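Local coordinates for protein histone acetyltransferase, ELP3 family (Methanocaldococcus infernus, PDB 6IA8) that forms 5-carboxymethyluridine at wobble position 34 of tRNAs, using acetyl-CoA, S-adenosylmethionine and a [4Fe-4S] cluster, at residues 400-404 / 426-430; 192-196 / 231-237. All blocks are in the same frame, centred on the assembly; numbering follows the deposited sequence. Where two conformers were deposited one is given.

Contact 1 of 2, residues 400-404 / 426-430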
loop_
_atom_site.group_PDB
_atom_site.type_symbol
_atom_site.label_atom_id
_atom_site.label_comp_id
_atom_site.label_asym_id
_atom_site.label_seq_id
_atom_site.Cartn_x
_atom_site.Cartn_y
_atom_site.Cartn_z
ATOM N N GLU A 400 -7.612 7.706 15.918
ATOM C CA GLU A 400 -6.615 7.104 16.787
ATOM C C GLU A 400 -6.136 5.807 16.162
ATOM O O GLU A 400 -6.969 4.996 15.742
ATOM C CB GLU A 400 -7.237 6.801 18.142
ATOM C CG GLU A 400 -6.276 6.239 19.156
ATOM C CD GLU A 400 -5.451 7.321 19.855
ATOM O OE1 GLU A 400 -4.418 6.976 20.463
ATOM O OE2 GLU A 400 -5.831 8.512 19.786
ATOM N N ALA A 401 -4.819 5.578 16.180
ATOM C CA ALA A 401 -4.223 4.357 15.645
ATOM C C ALA A 401 -2.886 4.073 16.311
ATOM O O ALA A 401 -2.039 4.968 16.423
ATOM C CB ALA A 401 -4.023 4.482 14.137
ATOM N N SER A 402 -2.724 2.839 16.781
ATOM C CA SER A 402 -1.483 2.389 17.398
ATOM C C SER A 402 -0.989 3.395 18.440
ATOM O O SER A 402 0.181 3.803 18.453
ATOM C CB SER A 402 -0.412 2.141 16.330
ATOM O OG SER A 402 -0.808 1.166 15.367
ATOM N N GLY A 403 -1.905 3.801 19.323
ATOM C CA GLY A 403 -1.554 4.659 20.439
ATOM C C GLY A 403 -1.314 6.111 20.086
ATOM O O GLY A 403 -1.057 6.926 20.981
ATOM N N GLY A 404 -1.366 6.468 18.819
ATOM C CA GLY A 404 -1.129 7.840 18.420
ATOM C C GLY A 404 -2.283 8.417 17.625
ATOM O O GLY A 404 -3.376 7.836 17.612
ATOM N N ARG A 426 1.090 11.956 11.107
ATOM C CA ARG A 426 0.954 11.179 12.333
ATOM C C ARG A 426 1.685 11.833 13.501
ATOM O O ARG A 426 2.837 12.270 13.363
ATOM C CB ARG A 426 1.477 9.744 12.122
ATOM C CG ARG A 426 1.477 8.913 13.437
ATOM C CD ARG A 426 1.912 7.429 13.195
ATOM N NE ARG A 426 2.003 6.702 14.459
ATOM C CZ ARG A 426 0.966 6.177 15.097
ATOM N NH1 ARG A 426 -0.222 6.232 14.533
ATOM N NH2 ARG A 426 1.126 5.561 16.261
ATOM N N ASP A 427 1.004 11.879 14.656
ATOM C CA ASP A 427 1.620 12.210 15.932
ATOM C C ASP A 427 2.021 10.886 16.544
ATOM O O ASP A 427 1.141 10.130 16.962
ATOM C CB ASP A 427 0.637 12.934 16.837
ATOM C CG ASP A 427 1.269 13.438 18.098
ATOM O OD1 ASP A 427 2.504 13.271 18.294
ATOM O OD2 ASP A 427 0.507 14.008 18.895
ATOM N N PRO A 428 3.293 10.543 16.591
ATOM C CA PRO A 428 3.667 9.171 16.933
ATOM C C PRO A 428 3.479 8.834 18.410
ATOM O O PRO A 428 3.322 9.686 19.289
ATOM C CB PRO A 428 5.139 9.095 16.524
ATOM C CG PRO A 428 5.631 10.516 16.580
ATOM C CD PRO A 428 4.454 11.387 16.235
ATOM N N TYR A 429 3.495 7.537 18.674
ATOM C CA TYR A 429 3.205 7.024 20.007
ATOM C C TYR A 429 4.488 6.626 20.724
ATOM O O TYR A 429 4.900 7.283 21.678
ATOM C CB TYR A 429 2.242 5.835 19.887
ATOM C CG TYR A 429 2.043 5.027 21.151
ATOM C CD1 TYR A 429 1.689 5.646 22.344
ATOM C CD2 TYR A 429 2.219 3.647 21.159
ATOM C CE1 TYR A 429 1.487 4.908 23.500
ATOM C CE2 TYR A 429 2.031 2.904 22.320
ATOM C CZ TYR A 429 1.653 3.544 23.469
ATOM O OH TYR A 429 1.468 2.823 24.616
ATOM N N LYS A 430 5.135 5.556 20.280
ATOM C CA LYS A 430 6.346 5.035 20.916
ATOM C C LYS A 430 7.378 4.756 19.829
ATOM O O LYS A 430 7.703 3.606 19.531
ATOM C CB LYS A 430 6.043 3.781 21.738
ATOM C CG LYS A 430 5.428 4.089 23.106
ATOM C CD LYS A 430 5.304 2.825 23.961
ATOM C CE LYS A 430 4.752 3.157 25.361
ATOM N NZ LYS A 430 4.961 2.023 26.322
#
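Strand 392-401 turns into strand 404-413 through a tight type I' turn from Ala-401 to Gly-404, closed by Gly-404 N to Ala-401 O (2.9 Å) and Ala-401 N to Gly-404 O (3.0 Å). The turn leaves acceptors facing Arg-426, whose long side chain, fully extended through chi3, reaches them from strand 418-427. Ala-401 O, already used by the turn, also accepts from Arg-426 NH1 at 2.9 Å and from Arg-426 NH2 at 3.2 Å; Ser-402 O accepts from Arg-426 NH2 at 3.0 Å. Both carbonyls lie near the guanidinium plane, where its N-H groups point. The charge is met by salt bridges to Glu-406 and to Asp-246, which follows helix 234-245. Asp-246 also accepts from the backbone N of Tyr-429, while Asp-427 pairs with Lys-487.

Glycine suits positions 403 and 404. Gly-403 has positive phi, and a CB there would strike the Tyr-429 ring; instead its CA lies over the ring face, 3.9 Å from the centroid, in a CH-pi contact. At Gly-404 a CB would run into Asp-427 O, which its CA approaches to 3.5 Å in a CA-H...O contact. Strand 404-413 lies between the other two in the sheet, so Arg-426 reaches past it to the turn, tying together the ends of an antiparallel beta meander in the GNAT acetyltransferase domain.

Contact 2 of 2, residues 192-196 / 231-237. With SO4 (sulfate ion), chain C.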
loop_
_atom_site.group_PDB
_atom_site.type_symbol
_atom_site.label_atom_id
_atom_site.label_comp_id
_atom_site.label_asym_id
_atom_site.label_seq_id
_atom_site.Cartn_x
_atom_site.Cartn_y
_atom_site.Cartn_z
ATOM N N THR A 192 5.809 -8.896 3.976
ATOM C CA THR A 192 6.450 -9.665 5.036
ATOM C C THR A 192 5.431 -10.313 5.954
ATOM O O THR A 192 4.293 -9.858 6.057
ATOM C CB THR A 192 7.387 -8.791 5.882
ATOM O OG1 THR A 192 8.207 -9.605 6.751
ATOM C CG2 THR A 192 6.565 -7.799 6.719
ATOM N N ARG A 193 5.851 -11.395 6.609
ATOM C CA ARG A 193 5.028 -12.007 7.640
ATOM C C ARG A 193 5.055 -11.121 8.879
ATOM O O ARG A 193 6.083 -10.502 9.169
ATOM C CB ARG A 193 5.530 -13.409 7.994
ATOM C CG ARG A 193 5.644 -14.350 6.807
ATOM C CD ARG A 193 6.024 -15.763 7.270
ATOM N NE ARG A 193 6.345 -16.641 6.151
ATOM C CZ ARG A 193 6.414 -17.964 6.240
ATOM N NH1 ARG A 193 6.712 -18.683 5.164
ATOM N NH2 ARG A 193 6.169 -18.565 7.397
ATOM N N PRO A 194 3.945 -11.021 9.612
ATOM C CA PRO A 194 3.919 -10.109 10.766
ATOM C C PRO A 194 5.011 -10.371 11.782
ATOM O O PRO A 194 5.442 -9.428 12.449
ATOM C CB PRO A 194 2.534 -10.351 11.372
ATOM C CG PRO A 194 1.683 -10.808 10.196
ATOM C CD PRO A 194 2.634 -11.659 9.371
ATOM N N ASP A 195 5.472 -11.611 11.940
ATOM C CA ASP A 195 6.515 -11.913 12.917
ATOM C C ASP A 195 7.924 -11.672 12.388
ATOM O O ASP A 195 8.884 -11.853 13.139
ATOM C CB ASP A 195 6.388 -13.361 13.412
ATOM C CG ASP A 195 6.380 -14.375 12.279
ATOM O OD1 ASP A 195 5.839 -14.068 11.192
ATOM O OD2 ASP A 195 6.906 -15.488 12.483
ATOM N N TYR A 196 8.077 -11.272 11.127
ATOM C CA TYR A 196 9.355 -10.810 10.583
ATOM C C TYR A 196 9.418 -9.288 10.551
ATOM O O TYR A 196 9.937 -8.708 9.595
ATOM C CB TYR A 196 9.596 -11.332 9.165
ATOM C CG TYR A 196 9.732 -12.814 8.975
ATOM C CD1 TYR A 196 10.066 -13.645 10.023
ATOM C CD2 TYR A 196 9.530 -13.381 7.711
ATOM C CE1 TYR A 196 10.175 -15.031 9.830
ATOM C CE2 TYR A 196 9.638 -14.738 7.507
ATOM C CZ TYR A 196 9.960 -15.562 8.564
ATOM O OH TYR A 196 10.067 -16.915 8.349
ATOM N N GLY A 231 2.171 -18.924 10.914
ATOM C CA GLY A 231 3.322 -18.734 11.768
ATOM C C GLY A 231 3.346 -17.433 12.535
ATOM O O GLY A 231 4.425 -16.986 12.936
ATOM N N HIS A 232 2.182 -16.820 12.752
ATOM C CA HIS A 232 2.123 -15.553 13.464
ATOM C C HIS A 232 0.807 -15.447 14.222
ATOM O O HIS A 232 -0.125 -16.215 14.010
ATOM C CB HIS A 232 2.276 -14.365 12.511
ATOM C CG HIS A 232 1.079 -14.129 11.647
ATOM N ND1 HIS A 232 0.924 -14.727 10.415
ATOM C CD2 HIS A 232 -0.023 -13.365 11.837
ATOM C CE1 HIS A 232 -0.223 -14.346 9.884
ATOM N NE2 HIS A 232 -0.809 -13.506 10.718
ATOM N N SER A 233 0.744 -14.466 15.105
ATOM C CA SER A 233 -0.412 -14.204 15.949
ATOM C C SER A 233 -0.981 -12.825 15.619
ATOM O O SER A 233 -0.369 -12.018 14.908
ATOM C CB SER A 233 -0.015 -14.255 17.428
ATOM O OG SER A 233 0.860 -13.158 17.693
ATOM N N VAL A 234 -2.170 -12.542 16.153
ATOM C CA VAL A 234 -2.702 -11.196 15.995
ATOM C C VAL A 234 -1.855 -10.212 16.791
ATOM O O VAL A 234 -1.659 -9.064 16.371
ATOM C CB VAL A 234 -4.183 -11.129 16.408
ATOM C CG1 VAL A 234 -4.341 -11.261 17.912
ATOM C CG2 VAL A 234 -4.762 -9.803 15.919
ATOM N N GLU A 235 -1.325 -10.649 17.942
ATOM C CA GLU A 235 -0.396 -9.814 18.699
ATOM C C GLU A 235 0.789 -9.375 17.842
ATOM O O GLU A 235 1.228 -8.221 17.935
ATOM C CB GLU A 235 0.087 -10.546 19.957
ATOM C CG GLU A 235 -0.974 -10.681 21.047
ATOM C CD GLU A 235 -2.010 -11.775 20.777
ATOM O OE1 GLU A 235 -1.797 -12.650 19.906
ATOM O OE2 GLU A 235 -3.056 -11.763 21.452
ATOM N N ASP A 236 1.338 -10.283 17.026
ATOM C CA ASP A 236 2.406 -9.906 16.104
ATOM C C ASP A 236 1.940 -8.823 15.136
ATOM O O ASP A 236 2.685 -7.886 14.825
ATOM C CB ASP A 236 2.865 -11.120 15.303
ATOM C CG ASP A 236 3.482 -12.206 16.168
ATOM O OD1 ASP A 236 4.151 -11.887 17.177
ATOM O OD2 ASP A 236 3.273 -13.386 15.831
ATOM N N THR A 237 0.735 -8.977 14.584
ATOM C CA THR A 237 0.211 -7.969 13.658
ATOM C C THR A 237 0.059 -6.611 14.350
ATOM O O THR A 237 0.379 -5.551 13.779
ATOM C CB THR A 237 -1.138 -8.450 13.108
ATOM O OG1 THR A 237 -0.956 -9.607 12.274
ATOM C CG2 THR A 237 -1.851 -7.338 12.299
HETATM S S SO4 C . 2.125 -16.984 7.918
HETATM O O1 SO4 C . 2.692 -16.464 9.164
HETATM O O2 SO4 C . 0.780 -16.456 7.702
HETATM O O3 SO4 C . 2.981 -16.606 6.798
HETATM O O4 SO4 C . 2.062 -18.440 8.005
#
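In the alternating beta/alpha, TIM-barrel-like fold of the radical SAM family, this contact sets the loop after strand 184-192 against the start of helix 234-245. Thr-192 is the last residue of that strand and is buried beside strand 212-218, with backbone hydrogen bonds to Glu-214 and Gly-216. At Arg-193 the chain leaves the sheet. Its flexible side chain, modelled in two conformers, lies along a sulfate ion probably taken up from the crystallisation liquor: Arg-193 CD is 3.2 Å from SO4 O3, which sits over one face of the guanidinium. Arg-193 O accepts from Tyr-196 N at 2.9 Å, so the loop turns tightly.

Pro-194 makes the main approach. Its compact, rigid ring is buried against the second segment, with CG 3.6 Å from the centroid of the His-232 ring and over its face, a CH-pi contact, and also 3.6 Å from Thr-237 OG1. His-232 ND1 donates to SO4 O1 near the ring plane and NE2 is hydrogen-bonded to Val-217 O, which leaves a ring face for Pro-194.

Asp-195 follows at the margin, its OD2 2.9 Å from Gly-231 O, two acceptors that do not bond. Its CB is 3.9 Å from Asp-236 OD2, part of a capping box: N-cap Ser-233 OG accepts from Asp-236 N (3.0 Å), a first-turn amide with no preceding turn to bond to, and OD2 accepts from Ser-233 N (2.8 Å). Ahead of the cap, Gly-231 N donates to SO4 O4 at 3.0 Å, and His-232 ND1 meets SO4 O1 at 2.8 Å, almost in line.

In the fold
Contact 2 lies wholly in the radical SAM domain, whereas contact 1 belongs to the acetyltransferase domain; their centres are 20 Å apart and their nearest atoms about 7 Å, without touching. Helix 234-245 connects them. Its start belongs to contact 2, and its far part reaches contact 1, where Thr-241 and Gln-242 touch Ser-402 and Lys-245 touches Arg-426, with Asp-246 just beyond. The helix thus carries part of the interface between the two domains. Contact 2 is away from the annotated sites. In contact 1 the Arg-426 side chain is about 10 Å from that of Gln-445, which probably binds acetyl-CoA, as inferred from relatives.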